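Local coordinates for protein translation initiation factor eIF-2B (Pyrococcus horikoshii, PDB 1VB5) that is the regulatory subunit of archaeal initiation factor 2B, which probably promotes the exchange of GDP for GTP on initiation factor 2, at residues L234-L239 with R245-L250. Numbering follows the deposited sequence.
Sequences LMERDL and RIRNVL
Glu236 and Arg247 cross at about a right angle, a salt bridge joining two antiparallel hairpin segments across their backbone pairing, with carboxylate and guanidinium planes 36° apart. With CG anti to the backbone N (chi1 -166°), the glutamate extends until OE1 lies in the guanidinium plane, 2.8 Å from Arg247 NE on an almost straight bond; the nitrogen, however, approaches from above the carboxylate plane. Arg247 NH1 forms a salt bridge with Glu164 of the second subunit, and an alanine in place of Arg247 would probably leave both carboxylates without their mate. Arg237 likewise crosses Leu250 at about a right angle, but in an apolar contact, its CG 3.4 Å from Leu250 CD1, while Met235 CE lies over one face of the Arg237 guanidinium, offset toward its rim. Farther along, Leu239 CD2 meets Ile246 CG2 at 3.7 Å. Leu250 N bonds to Met235 O (3.0 Å), Ile246 N to Leu239 O (2.9 Å), and a water links Leu239 N with Ile246 O. Where pairing is irregular, bridged once at Glu236 and Val249, side chains and water thus share in holding the stem of a beta hairpin, its regular strands 240-241 and 244-245, which packs on the second subunit.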
# COMPACT_ATOMS: atom_id res chain seq x y z
N LEU B 234 -6.65 -2.02 17.31
CA LEU B 234 -6.84 -2.01 15.86
C LEU B 234 -7.54 -3.30 15.44
O LEU B 234 -6.96 -4.39 15.50
CB LEU B 234 -5.48 -1.89 15.16
CG LEU B 234 -4.65 -0.66 15.56
CD1 LEU B 234 -3.29 -0.71 14.87
CD2 LEU B 234 -5.40 0.61 15.19
N MET B 235 -8.79 -3.16 15.01
CA MET B 235 -9.62 -4.30 14.60
C MET B 235 -9.06 -5.07 13.40
O MET B 235 -8.44 -4.49 12.51
CB MET B 235 -11.05 -3.82 14.31
CG MET B 235 -12.06 -4.94 14.08
SD MET B 235 -13.77 -4.35 13.96
CE MET B 235 -13.95 -4.14 12.18
N GLU B 236 -9.29 -6.38 13.40
CA GLU B 236 -8.81 -7.25 12.33
C GLU B 236 -9.90 -8.22 11.88
O GLU B 236 -10.75 -8.63 12.67
CB GLU B 236 -7.60 -8.03 12.84
CG GLU B 236 -6.79 -8.72 11.76
CD GLU B 236 -5.67 -9.59 12.31
OE1 GLU B 236 -5.06 -9.21 13.34
OE2 GLU B 236 -5.38 -10.64 11.70
N ARG B 237 -9.88 -8.58 10.59
CA ARG B 237 -10.84 -9.54 10.03
C ARG B 237 -10.04 -10.63 9.33
O ARG B 237 -8.92 -10.39 8.89
CB ARG B 237 -11.75 -8.90 8.97
CG ARG B 237 -12.67 -7.78 9.40
CD ARG B 237 -13.50 -7.34 8.19
NE ARG B 237 -13.76 -5.91 8.15
CZ ARG B 237 -14.71 -5.29 8.84
NH1 ARG B 237 -15.51 -5.98 9.64
NH2 ARG B 237 -14.85 -3.97 8.74
N ASP B 238 -10.62 -11.81 9.20
CA ASP B 238 -9.96 -12.91 8.52
C ASP B 238 -9.90 -12.63 7.02
O ASP B 238 -10.83 -12.06 6.45
CB ASP B 238 -10.71 -14.22 8.77
CG ASP B 238 -10.42 -14.81 10.13
OD1 ASP B 238 -10.23 -14.02 11.09
OD2 ASP B 238 -10.39 -16.05 10.26
N LEU B 239 -8.80 -13.03 6.39
CA LEU B 239 -8.62 -12.82 4.95
C LEU B 239 -7.85 -13.96 4.31
O LEU B 239 -6.87 -14.47 4.88
CB LEU B 239 -7.90 -11.49 4.70
CG LEU B 239 -7.48 -11.17 3.26
CD1 LEU B 239 -8.71 -10.98 2.38
CD2 LEU B 239 -6.63 -9.91 3.25
N ARG B 245 -3.35 -17.54 3.78
CA ARG B 245 -3.98 -16.76 4.83
C ARG B 245 -3.22 -15.43 4.91
O ARG B 245 -1.99 -15.41 4.91
CB ARG B 245 -3.91 -17.49 6.17
CG ARG B 245 -4.90 -18.65 6.26
CD ARG B 245 -4.92 -19.28 7.64
NE ARG B 245 -6.19 -19.99 7.88
CZ ARG B 245 -6.65 -20.98 7.13
NH1 ARG B 245 -5.97 -21.41 6.08
NH2 ARG B 245 -7.81 -21.55 7.43
N ILE B 246 -3.96 -14.34 4.96
CA ILE B 246 -3.34 -13.03 5.00
C ILE B 246 -3.72 -12.23 6.24
O ILE B 246 -4.90 -12.08 6.55
CB ILE B 246 -3.73 -12.24 3.73
CG1 ILE B 246 -3.30 -13.04 2.49
CG2 ILE B 246 -3.09 -10.85 3.73
CD1 ILE B 246 -3.87 -12.52 1.18
N ARG B 247 -2.72 -11.76 6.96
CA ARG B 247 -2.96 -10.95 8.15
C ARG B 247 -3.71 -9.72 7.63
O ARG B 247 -3.35 -9.17 6.59
CB ARG B 247 -1.62 -10.55 8.79
CG ARG B 247 -1.74 -9.84 10.12
CD ARG B 247 -2.29 -10.76 11.21
NE ARG B 247 -2.49 -10.04 12.47
CZ ARG B 247 -1.52 -9.73 13.32
NH1 ARG B 247 -0.26 -10.10 13.07
NH2 ARG B 247 -1.79 -9.05 14.42
N ASN B 248 -4.75 -9.30 8.34
CA ASN B 248 -5.54 -8.16 7.88
C ASN B 248 -5.95 -7.19 8.98
O ASN B 248 -7.11 -7.17 9.40
CB ASN B 248 -6.78 -8.69 7.13
CG ASN B 248 -7.69 -7.58 6.63
OD1 ASN B 248 -7.24 -6.55 6.13
ND2 ASN B 248 -8.99 -7.81 6.72
N VAL B 249 -4.99 -6.40 9.46
CA VAL B 249 -5.25 -5.40 10.49
C VAL B 249 -5.82 -4.23 9.69
O VAL B 249 -5.12 -3.61 8.88
CB VAL B 249 -3.95 -4.97 11.21
CG1 VAL B 249 -4.25 -3.91 12.27
CG2 VAL B 249 -3.28 -6.18 11.85
N LEU B 250 -7.10 -3.94 9.92
CA LEU B 250 -7.79 -2.89 9.17
C LEU B 250 -7.47 -1.44 9.48
O LEU B 250 -7.68 -0.58 8.63
CB LEU B 250 -9.30 -3.11 9.30
CG LEU B 250 -9.84 -4.40 8.67
CD1 LEU B 250 -11.16 -4.76 9.30
CD2 LEU B 250 -9.97 -4.23 7.16
O HOH W 1 -6.76 -13.27 8.41